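Local coordinates for protein cGAS/DncV-like nucleotidyltransferase in E. coli homolog (Elizabethkingia meningoseptica ATCC 13253 = NBRC 12535, PDB 6E0O) that makes cyclic dinucleotide second messengers from nucleoside triphosphates with the help of magnesium, as the signal-producing enzyme of a CBASS antiphage defence system, at residues K102-S116 with R119-R132. Sequence-based numbering, arbitrary orientation.
Sequences KADTEEALRNVFTTS and RKNKCIQVNGNSNR. With nucleotides of chain B.
The F113 ring receives V126 CG1 over one face, a CH-pi contact 3.9 Å from the ring centroid, while V112 CG1 covers the opposite face. R132 NH1 comes up at the ring's edge; one guanidinium face lies against F113 CD1 and the other against N129 ND2, with a water in plane at its edge. R132 suits this place because its flat head can rest on carbon while NH2 donates to N127 O (2.9 Å) and NH1 to Q29. The R119 guanidinium has K102 CD over one face and E106 OE1 at its edge, a long salt bridge of 3.5 Å to NH1. E106 reaches it with CG anti to the backbone N (chi1 -176°), and its OE2 takes R110 NH1 at 3.0 Å. The long K102 chain offers apolar CD to R119 before NZ reaches K120 O, 2.9 Å away; D162 pairs with both, probably easing their like charges. Between these ends, beta-branched I124 and V126 present methyls to L109, CG2 of I124 lying 3.7 Å from L109 CD1. A nearly straight bond, N127 N to S116 O (2.8 Å), ties the chain just after the helix to the strand's end. K122 NZ donates to OP1 of A2 of chain B. Residues 102-113 run almost parallel to strand 124-126, packing beside helix 21-38 on the nucleotidyltransferase sheet, where strand 124-126 pairs with strands 117-119 and 135-147.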
loop_
_atom_site.group_PDB
_atom_site.type_symbol
_atom_site.label_atom_id
_atom_site.label_comp_id
_atom_site.label_asym_id
_atom_site.label_seq_id
_atom_site.Cartn_x
_atom_site.Cartn_y
_atom_site.Cartn_z
ATOM N N LYS A 102 -20.275 -6.796 -4.382
ATOM C CA LYS A 102 -19.524 -5.982 -5.329
ATOM C C LYS A 102 -20.448 -5.374 -6.373
ATOM O O LYS A 102 -20.276 -4.215 -6.764
ATOM C CB LYS A 102 -18.398 -6.800 -5.959
ATOM C CG LYS A 102 -17.488 -5.977 -6.844
ATOM C CD LYS A 102 -16.224 -6.720 -7.207
ATOM C CE LYS A 102 -15.315 -5.892 -8.083
ATOM N NZ LYS A 102 -14.130 -6.680 -8.498
ATOM N N ALA A 103 -21.438 -6.139 -6.835
ATOM C CA ALA A 103 -22.399 -5.599 -7.795
ATOM C C ALA A 103 -23.206 -4.458 -7.186
ATOM O O ALA A 103 -23.456 -3.441 -7.842
ATOM C CB ALA A 103 -23.337 -6.702 -8.281
ATOM N N ASP A 104 -23.623 -4.607 -5.930
ATOM C CA ASP A 104 -24.384 -3.553 -5.271
ATOM C C ASP A 104 -23.524 -2.318 -5.049
ATOM O O ASP A 104 -24.010 -1.184 -5.149
ATOM C CB ASP A 104 -24.925 -4.071 -3.939
ATOM C CG ASP A 104 -26.049 -5.077 -4.108
ATOM O OD1 ASP A 104 -26.539 -5.274 -5.246
ATOM O OD2 ASP A 104 -26.441 -5.679 -3.086
ATOM N N THR A 105 -22.238 -2.522 -4.751
ATOM C CA THR A 105 -21.311 -1.407 -4.595
ATOM C C THR A 105 -21.160 -0.660 -5.912
ATOM O O THR A 105 -21.213 0.572 -5.952
ATOM C CB THR A 105 -19.955 -1.932 -4.116
ATOM O OG1 THR A 105 -20.110 -2.602 -2.865
ATOM C CG2 THR A 105 -18.979 -0.790 -3.926
ATOM N N GLU A 106 -20.981 -1.402 -7.008
ATOM C CA GLU A 106 -20.875 -0.775 -8.320
ATOM C C GLU A 106 -22.134 0.019 -8.648
ATOM O O GLU A 106 -22.059 1.141 -9.155
ATOM C CB GLU A 106 -20.602 -1.855 -9.368
ATOM C CG GLU A 106 -20.371 -1.318 -10.753
ATOM C CD GLU A 106 -20.072 -2.405 -11.772
ATOM O OE1 GLU A 106 -20.003 -3.596 -11.395
ATOM O OE2 GLU A 106 -19.906 -2.067 -12.958
ATOM N N GLU A 107 -23.300 -0.539 -8.324
ATOM C CA GLU A 107 -24.563 0.139 -8.596
ATOM C C GLU A 107 -24.679 1.423 -7.791
ATOM O O GLU A 107 -25.069 2.468 -8.323
ATOM C CB GLU A 107 -25.695 -0.818 -8.248
ATOM C CG GLU A 107 -27.073 -0.336 -8.529
ATOM C CD GLU A 107 -28.081 -1.462 -8.395
ATOM O OE1 GLU A 107 -27.888 -2.517 -9.038
ATOM O OE2 GLU A 107 -29.052 -1.295 -7.632
ATOM N N ALA A 108 -24.360 1.362 -6.498
ATOM C CA ALA A 108 -24.418 2.555 -5.661
ATOM C C ALA A 108 -23.541 3.655 -6.235
ATOM O O ALA A 108 -23.929 4.827 -6.250
ATOM C CB ALA A 108 -23.985 2.211 -4.234
ATOM N N LEU A 109 -22.355 3.288 -6.722
ATOM C CA LEU A 109 -21.440 4.274 -7.277
ATOM C C LEU A 109 -21.925 4.772 -8.630
ATOM O O LEU A 109 -21.894 5.977 -8.899
ATOM C CB LEU A 109 -20.042 3.670 -7.353
ATOM C CG LEU A 109 -19.419 3.344 -5.988
ATOM C CD1 LEU A 109 -18.171 2.487 -6.155
ATOM C CD2 LEU A 109 -19.090 4.629 -5.243
ATOM N N ARG A 110 -22.404 3.871 -9.486
ATOM C CA ARG A 110 -22.855 4.292 -10.809
ATOM C C ARG A 110 -24.060 5.224 -10.721
ATOM O O ARG A 110 -24.206 6.134 -11.546
ATOM C CB ARG A 110 -23.209 3.067 -11.647
ATOM C CG ARG A 110 -23.447 3.404 -13.099
ATOM C CD ARG A 110 -23.443 2.221 -14.034
ATOM N NE ARG A 110 -22.376 1.290 -13.816
ATOM C CZ ARG A 110 -21.165 1.560 -14.247
ATOM N NH1 ARG A 110 -20.180 0.712 -14.067
ATOM N NH2 ARG A 110 -20.942 2.722 -14.863
ATOM N N ASN A 111 -24.926 5.033 -9.721
ATOM C CA ASN A 111 -26.095 5.897 -9.607
ATOM C C ASN A 111 -25.690 7.349 -9.448
ATOM O O ASN A 111 -26.433 8.238 -9.874
ATOM C CB ASN A 111 -26.966 5.490 -8.422
ATOM C CG ASN A 111 -27.735 4.231 -8.677
ATOM O OD1 ASN A 111 -27.972 3.866 -9.828
ATOM N ND2 ASN A 111 -28.147 3.562 -7.609
ATOM N N VAL A 112 -24.525 7.601 -8.847
ATOM C CA VAL A 112 -24.032 8.953 -8.578
ATOM C C VAL A 112 -23.016 9.401 -9.611
ATOM O O VAL A 112 -23.089 10.518 -10.121
ATOM C CB VAL A 112 -23.437 9.033 -7.155
ATOM C CG1 VAL A 112 -22.728 10.378 -6.940
ATOM C CG2 VAL A 112 -24.518 8.803 -6.117
ATOM N N PHE A 113 -22.039 8.553 -9.913
ATOM C CA PHE A 113 -20.894 8.945 -10.726
ATOM C C PHE A 113 -20.995 8.477 -12.169
ATOM O O PHE A 113 -20.087 8.765 -12.959
ATOM C CB PHE A 113 -19.603 8.413 -10.094
ATOM C CG PHE A 113 -19.390 8.876 -8.688
ATOM C CD1 PHE A 113 -18.981 10.163 -8.438
ATOM C CD2 PHE A 113 -19.592 8.023 -7.616
ATOM C CE1 PHE A 113 -18.780 10.597 -7.146
ATOM C CE2 PHE A 113 -19.389 8.452 -6.319
ATOM C CZ PHE A 113 -18.996 9.740 -6.088
ATOM N N THR A 114 -22.064 7.753 -12.512
ATOM C CA THR A 114 -22.384 7.306 -13.864
ATOM C C THR A 114 -21.154 6.827 -14.622
ATOM O O THR A 114 -20.543 5.823 -14.235
ATOM C CB THR A 114 -23.206 8.361 -14.625
ATOM O OG1 THR A 114 -22.410 9.509 -14.938
ATOM C CG2 THR A 114 -24.414 8.807 -13.791
ATOM N N THR A 115 -20.780 7.529 -15.690
ATOM C CA THR A 115 -19.774 7.025 -16.614
ATOM C C THR A 115 -18.364 7.032 -16.042
ATOM O O THR A 115 -17.467 6.465 -16.673
ATOM C CB THR A 115 -19.819 7.840 -17.908
ATOM O OG1 THR A 115 -19.629 9.227 -17.599
ATOM C CG2 THR A 115 -21.159 7.652 -18.602
ATOM N N SER A 116 -18.145 7.645 -14.879
ATOM C CA SER A 116 -16.844 7.592 -14.229
ATOM C C SER A 116 -16.573 6.272 -13.516
ATOM O O SER A 116 -15.451 6.061 -13.046
ATOM C CB SER A 116 -16.716 8.728 -13.212
ATOM O OG SER A 116 -16.798 10.000 -13.838
ATOM N N ARG A 119 -15.637 -1.041 -13.276
ATOM C CA ARG A 119 -15.326 -2.219 -12.487
ATOM C C ARG A 119 -13.940 -2.727 -12.849
ATOM O O ARG A 119 -13.592 -2.837 -14.029
ATOM C CB ARG A 119 -16.361 -3.302 -12.748
ATOM C CG ARG A 119 -16.083 -4.561 -11.977
ATOM C CD ARG A 119 -17.260 -5.486 -12.032
ATOM N NE ARG A 119 -16.998 -6.738 -11.337
ATOM C CZ ARG A 119 -17.878 -7.350 -10.555
ATOM N NH1 ARG A 119 -19.068 -6.799 -10.335
ATOM N NH2 ARG A 119 -17.557 -8.493 -9.967
ATOM N N LYS A 120 -13.151 -3.035 -11.827
ATOM C CA LYS A 120 -11.817 -3.594 -11.986
ATOM C C LYS A 120 -11.745 -4.949 -11.286
ATOM O O LYS A 120 -12.676 -5.369 -10.598
ATOM C CB LYS A 120 -10.751 -2.636 -11.449
ATOM C CG LYS A 120 -10.798 -1.250 -12.051
ATOM C CD LYS A 120 -10.463 -1.245 -13.529
ATOM C CE LYS A 120 -10.678 0.145 -14.114
ATOM N NZ LYS A 120 -10.364 0.214 -15.567
ATOM N N ASN A 121 -10.603 -5.621 -11.441
ATOM C CA ASN A 121 -10.473 -6.986 -10.945
ATOM C C ASN A 121 -10.639 -7.060 -9.431
ATOM O O ASN A 121 -11.236 -8.016 -8.914
ATOM C CB ASN A 121 -9.116 -7.547 -11.365
ATOM C CG ASN A 121 -8.998 -9.035 -11.113
ATOM O OD1 ASN A 121 -9.952 -9.787 -11.314
ATOM N ND2 ASN A 121 -7.828 -9.467 -10.664
ATOM N N LYS A 122 -10.108 -6.071 -8.703
ATOM C CA LYS A 122 -10.060 -6.117 -7.247
ATOM C C LYS A 122 -10.791 -4.956 -6.589
ATOM O O LYS A 122 -10.750 -4.838 -5.360
ATOM C CB LYS A 122 -8.610 -6.156 -6.753
ATOM C CG LYS A 122 -7.864 -7.419 -7.127
ATOM C CD LYS A 122 -6.441 -7.438 -6.587
ATOM C CE LYS A 122 -5.623 -8.547 -7.229
ATOM N NZ LYS A 122 -4.202 -8.504 -6.806
ATOM N N CYS A 123 -11.480 -4.118 -7.360
ATOM C CA CYS A 123 -12.110 -2.922 -6.814
ATOM C C CYS A 123 -13.083 -2.366 -7.841
ATOM O O CYS A 123 -13.197 -2.876 -8.960
ATOM C CB CYS A 123 -11.050 -1.880 -6.453
ATOM S SG CYS A 123 -10.139 -1.220 -7.880
ATOM N N ILE A 124 -13.791 -1.313 -7.442
ATOM C CA ILE A 124 -14.565 -0.478 -8.354
ATOM C C ILE A 124 -13.843 0.865 -8.431
ATOM O O ILE A 124 -13.687 1.556 -7.417
ATOM C CB ILE A 124 -16.013 -0.283 -7.881
ATOM C CG1 ILE A 124 -16.728 -1.604 -7.594
ATOM C CG2 ILE A 124 -16.736 0.558 -8.920
ATOM C CD1 ILE A 124 -16.905 -2.508 -8.776
ATOM N N GLN A 125 -13.406 1.246 -9.621
ATOM C CA GLN A 125 -12.728 2.519 -9.798
ATOM C C GLN A 125 -13.749 3.609 -10.063
ATOM O O GLN A 125 -14.676 3.427 -10.856
ATOM C CB GLN A 125 -11.757 2.422 -10.972
ATOM C CG GLN A 125 -10.897 3.632 -11.204
ATOM C CD GLN A 125 -9.881 3.378 -12.297
ATOM O OE1 GLN A 125 -10.035 3.851 -13.417
ATOM N NE2 GLN A 125 -8.854 2.606 -11.983
ATOM N N VAL A 126 -13.572 4.736 -9.393
ATOM C CA VAL A 126 -14.357 5.937 -9.638
ATOM C C VAL A 126 -13.382 6.990 -10.156
ATOM O O VAL A 126 -12.607 7.572 -9.390
ATOM C CB VAL A 126 -15.104 6.419 -8.391
ATOM C CG1 VAL A 126 -15.944 7.636 -8.755
ATOM C CG2 VAL A 126 -15.962 5.305 -7.790
ATOM N N ASN A 127 -13.410 7.236 -11.460
ATOM C CA ASN A 127 -12.472 8.162 -12.066
ATOM C C ASN A 127 -12.715 9.575 -11.560
ATOM O O ASN A 127 -13.861 10.011 -11.399
ATOM C CB ASN A 127 -12.600 8.093 -13.579
ATOM C CG ASN A 127 -12.100 6.775 -14.123
ATOM O OD1 ASN A 127 -12.772 6.117 -14.905
ATOM N ND2 ASN A 127 -10.900 6.392 -13.713
ATOM N N GLY A 128 -11.622 10.283 -11.300
ATOM C CA GLY A 128 -11.679 11.631 -10.787
ATOM C C GLY A 128 -11.962 12.655 -11.874
ATOM O O GLY A 128 -12.328 12.342 -13.007
ATOM N N ASN A 129 -11.798 13.916 -11.499
ATOM C CA ASN A 129 -12.059 15.038 -12.390
ATOM C C ASN A 129 -11.273 16.229 -11.863
ATOM O O ASN A 129 -10.375 16.075 -11.025
ATOM C CB ASN A 129 -13.568 15.270 -12.526
ATOM C CG ASN A 129 -14.233 15.596 -11.208
ATOM O OD1 ASN A 129 -13.626 16.177 -10.322
ATOM N ND2 ASN A 129 -15.493 15.213 -11.074
ATOM N N SER A 130 -11.598 17.419 -12.366
ATOM C CA SER A 130 -10.838 18.606 -11.997
ATOM C C SER A 130 -10.842 18.843 -10.495
ATOM O O SER A 130 -9.938 19.507 -9.977
ATOM C CB SER A 130 -11.424 19.844 -12.676
ATOM O OG SER A 130 -11.392 19.721 -14.078
ATOM N N ASN A 131 -11.860 18.340 -9.790
ATOM C CA ASN A 131 -12.029 18.633 -8.373
ATOM C C ASN A 131 -11.892 17.432 -7.447
ATOM O O ASN A 131 -12.044 17.592 -6.228
ATOM C CB ASN A 131 -13.389 19.303 -8.137
ATOM C CG ASN A 131 -13.489 20.656 -8.793
ATOM O OD1 ASN A 131 -12.542 21.444 -8.765
ATOM N ND2 ASN A 131 -14.628 20.929 -9.406
ATOM N N ARG A 132 -11.602 16.245 -7.966
ATOM C CA ARG A 132 -11.445 15.098 -7.088
ATOM C C ARG A 132 -10.481 14.108 -7.712
ATOM O O ARG A 132 -10.452 13.936 -8.932
ATOM C CB ARG A 132 -12.786 14.436 -6.742
ATOM C CG ARG A 132 -13.373 13.585 -7.811
ATOM C CD ARG A 132 -14.705 12.867 -7.372
ATOM N NE ARG A 132 -15.043 12.039 -8.511
ATOM C CZ ARG A 132 -16.075 12.209 -9.318
ATOM N NH1 ARG A 132 -17.000 13.121 -9.057
ATOM N NH2 ARG A 132 -16.187 11.420 -10.370
ATOM P P A B 2 -3.339 -3.957 -7.501
ATOM O OP1 A B 2 -3.710 -5.357 -7.167
ATOM O OP2 A B 2 -3.312 -3.534 -8.928
ATOM O "O5'" A B 2 -4.348 -2.992 -6.731
ATOM C "C5'" A B 2 -5.662 -2.748 -7.226
ATOM C "C4'" A B 2 -6.598 -2.308 -6.126
ATOM O "O4'" A B 2 -6.840 -3.436 -5.245
ATOM C "C3'" A B 2 -6.077 -1.177 -5.244
ATOM O "O3'" A B 2 -7.152 -0.334 -4.835
ATOM C "C2'" A B 2 -5.501 -1.915 -4.043
ATOM O "O2'" A B 2 -5.477 -1.165 -2.844
ATOM C "C1'" A B 2 -6.429 -3.122 -3.929
ATOM N N9 A B 2 -5.760 -4.300 -3.376
ATOM C C8 A B 2 -4.850 -5.111 -4.014
ATOM N N7 A B 2 -4.404 -6.093 -3.275
ATOM C C5 A B 2 -5.053 -5.912 -2.061
ATOM C C6 A B 2 -5.006 -6.620 -0.843
ATOM N N6 A B 2 -4.260 -7.703 -0.621
ATOM N N1 A B 2 -5.791 -6.166 0.145
ATOM C C2 A B 2 -6.547 -5.085 -0.041
ATOM N N3 A B 2 -6.678 -4.335 -1.134
ATOM C C4 A B 2 -5.894 -4.810 -2.114
HETATM O O HOH W 1 -17.748 -1.220 -15.245
HETATM O O HOH W 2 -18.611 11.661 -12.010
HETATM O O HOH W 3 -14.780 11.786 -14.111
#